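Local coordinates for periplasmic binding protein (Veillonella parvula, PDB 4MO9) that probably captures a solute, perhaps an iron-siderophore complex, in the periplasm and delivers it to an ABC importer, at residues 272-277 / 310-315. Sequence-based numbering, arbitrary orientation.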
loop_
_atom_site.group_PDB
_atom_site.type_symbol
_atom_site.label_atom_id
_atom_site.label_comp_id
_atom_site.label_asym_id
_atom_site.label_seq_id
_atom_site.Cartn_x
_atom_site.Cartn_y
_atom_site.Cartn_z
ATOM N N THR A 272 -13.816 -6.204 16.490
ATOM C CA THR A 272 -14.045 -4.769 16.662
ATOM C C THR A 272 -13.041 -3.899 15.906
ATOM O O THR A 272 -13.053 -2.674 16.055
ATOM C CB THR A 272 -13.979 -4.356 18.127
ATOM O OG1 THR A 272 -12.671 -4.643 18.638
ATOM C CG2 THR A 272 -15.037 -5.092 18.940
ATOM N N SER A 273 -12.165 -4.512 15.111
ATOM C CA SER A 273 -11.194 -3.730 14.352
ATOM C C SER A 273 -11.914 -2.894 13.287
ATOM O O SER A 273 -13.003 -3.265 12.823
ATOM C CB SER A 273 -10.116 -4.625 13.720
ATOM O OG SER A 273 -10.650 -5.548 12.778
HETATM N N MSE A 274 -11.339 -1.752 12.930
HETATM C CA MSE A 274 -11.890 -0.954 11.840
HETATM C C MSE A 274 -11.830 -1.757 10.549
HETATM O O MSE A 274 -10.755 -2.220 10.154
HETATM C CB MSE A 274 -11.090 0.329 11.665
HETATM C CG MSE A 274 -11.613 1.210 10.550
HETATM SE SE MSE A 274 -13.467 1.710 10.903
HETATM C CE MSE A 274 -13.827 2.316 9.070
ATOM N N ARG A 275 -12.982 -1.908 9.895
ATOM C CA ARG A 275 -13.102 -2.729 8.691
ATOM C C ARG A 275 -13.224 -1.893 7.412
ATOM O O ARG A 275 -14.145 -1.076 7.270
ATOM C CB ARG A 275 -14.305 -3.679 8.807
ATOM C CG ARG A 275 -14.576 -4.522 7.561
ATOM C CD ARG A 275 -13.463 -5.556 7.292
ATOM N NE ARG A 275 -13.490 -6.639 8.276
ATOM C CZ ARG A 275 -14.227 -7.739 8.147
ATOM N NH1 ARG A 275 -14.994 -7.903 7.072
ATOM N NH2 ARG A 275 -14.212 -8.675 9.095
ATOM N N LEU A 276 -12.285 -2.113 6.498
ATOM C CA LEU A 276 -12.323 -1.544 5.151
ATOM C C LEU A 276 -11.907 -2.633 4.169
ATOM O O LEU A 276 -11.432 -3.694 4.597
ATOM C CB LEU A 276 -11.377 -0.345 5.040
ATOM C CG LEU A 276 -11.804 0.905 5.830
ATOM C CD1 LEU A 276 -10.765 2.022 5.638
ATOM C CD2 LEU A 276 -13.169 1.360 5.379
ATOM N N GLY A 277 -12.089 -2.381 2.870
ATOM C CA GLY A 277 -11.693 -3.334 1.838
ATOM C C GLY A 277 -12.882 -3.963 1.125
ATOM O O GLY A 277 -13.981 -3.395 1.111
ATOM N N VAL A 310 -13.165 12.949 12.186
ATOM C CA VAL A 310 -12.702 11.571 12.333
ATOM C C VAL A 310 -12.854 10.843 10.998
ATOM O O VAL A 310 -13.964 10.771 10.439
ATOM C CB VAL A 310 -13.488 10.817 13.423
ATOM C CG1 VAL A 310 -12.996 9.379 13.534
ATOM C CG2 VAL A 310 -13.345 11.526 14.752
ATOM N N TYR A 311 -11.737 10.304 10.508
ATOM C CA TYR A 311 -11.648 9.711 9.177
ATOM C C TYR A 311 -11.039 8.320 9.248
ATOM O O TYR A 311 -10.560 7.899 10.300
ATOM C CB TYR A 311 -10.755 10.578 8.281
ATOM C CG TYR A 311 -11.271 11.979 8.101
ATOM C CD1 TYR A 311 -11.022 12.962 9.053
ATOM C CD2 TYR A 311 -12.021 12.316 6.992
ATOM C CE1 TYR A 311 -11.516 14.252 8.902
ATOM C CE2 TYR A 311 -12.517 13.605 6.829
ATOM C CZ TYR A 311 -12.263 14.563 7.788
ATOM O OH TYR A 311 -12.740 15.838 7.623
ATOM N N SER A 312 -11.042 7.616 8.118
ATOM C CA SER A 312 -10.422 6.298 8.033
ATOM C C SER A 312 -10.017 6.026 6.591
ATOM O O SER A 312 -10.777 6.326 5.670
ATOM C CB SER A 312 -11.409 5.221 8.519
ATOM O OG SER A 312 -10.829 3.923 8.394
ATOM N N ALA A 313 -8.808 5.497 6.394
ATOM C CA ALA A 313 -8.343 5.082 5.079
ATOM C C ALA A 313 -7.816 3.659 5.206
ATOM O O ALA A 313 -7.424 3.244 6.297
ATOM C CB ALA A 313 -7.249 6.012 4.577
ATOM N N HIS A 314 -7.814 2.912 4.105
ATOM C CA HIS A 314 -7.414 1.506 4.122
ATOM C C HIS A 314 -5.894 1.357 4.284
ATOM O O HIS A 314 -5.119 1.901 3.484
ATOM C CB HIS A 314 -7.877 0.812 2.826
ATOM C CG HIS A 314 -7.808 -0.685 2.878
ATOM N ND1 HIS A 314 -6.615 -1.370 2.934
ATOM C CD2 HIS A 314 -8.783 -1.627 2.891
ATOM C CE1 HIS A 314 -6.854 -2.670 2.981
ATOM N NE2 HIS A 314 -8.162 -2.853 2.953
ATOM N N HIS A 315 -5.487 0.592 5.298
ATOM C CA HIS A 315 -4.083 0.384 5.683
ATOM C C HIS A 315 -3.225 -0.231 4.578
ATOM O O HIS A 315 -1.994 -0.081 4.577
ATOM C CB HIS A 315 -4.047 -0.505 6.937
ATOM C CG HIS A 315 -2.733 -0.514 7.661
ATOM N ND1 HIS A 315 -1.971 0.617 7.849
ATOM C CD2 HIS A 315 -2.074 -1.520 8.286
ATOM C CE1 HIS A 315 -0.883 0.306 8.539
ATOM N NE2 HIS A 315 -0.925 -0.984 8.819
#
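The hydroxyl OG of Ser-312 lies among carbon atoms of Met-274 and Leu-276, and its hydrogen bond runs to the carbonyl O of Ile-262 on the adjoining strand 259-263. OG stands anti to the backbone N (chi1 178°), directed at the loop 272-277. Leu-276 CD1 comes to 3.3 Å from Ser-312 OG. Met-274, a selenomethionine, approaches the same oxygen with two carbons, CG at 3.6 Å and the terminal CE at 3.5 Å from Ser-312 OG. CE also reaches Ser-312 CB. Beyond the serine, Leu-276 CD1 lies against the backbone of the other segment, 3.4 Å from both Ala-313 C and His-314 N. Strand 310-313 belongs to the mixed five-stranded sheet of the C-terminal lobe in this TroA-like solute-binding fold, between strands 259-263 and 365-367; the loop packs beside its C-terminal end, with Ser-285 and Leu-289 of helix 282-295 touching Met-274. At His-314, CG is anti to the backbone N (chi1 -166°), and the imidazole presents CD2 to the loop. Leu-276 CB sits 3.6 Å from His-314 CD2, while the backbone N of Gly-277 meets that ring edge in plane, 3.4 Å from CD2, without a hydrogen bond between the segments. His-314 ND1 is hydrogen-bonded to Gly-316 N, which would restrain ring rotation, and Trp-364 meets the imidazole with planes inclined at about 35°. An alanine in place of His-314 would probably open a gap beside Leu-276 CB and Gly-277 and leave Gly-316 N without its ring acceptor. At the positive phi of Gly-277 a side chain would collide with the carbonyl O of Leu-276, and a CB would also crowd His-314 NE2.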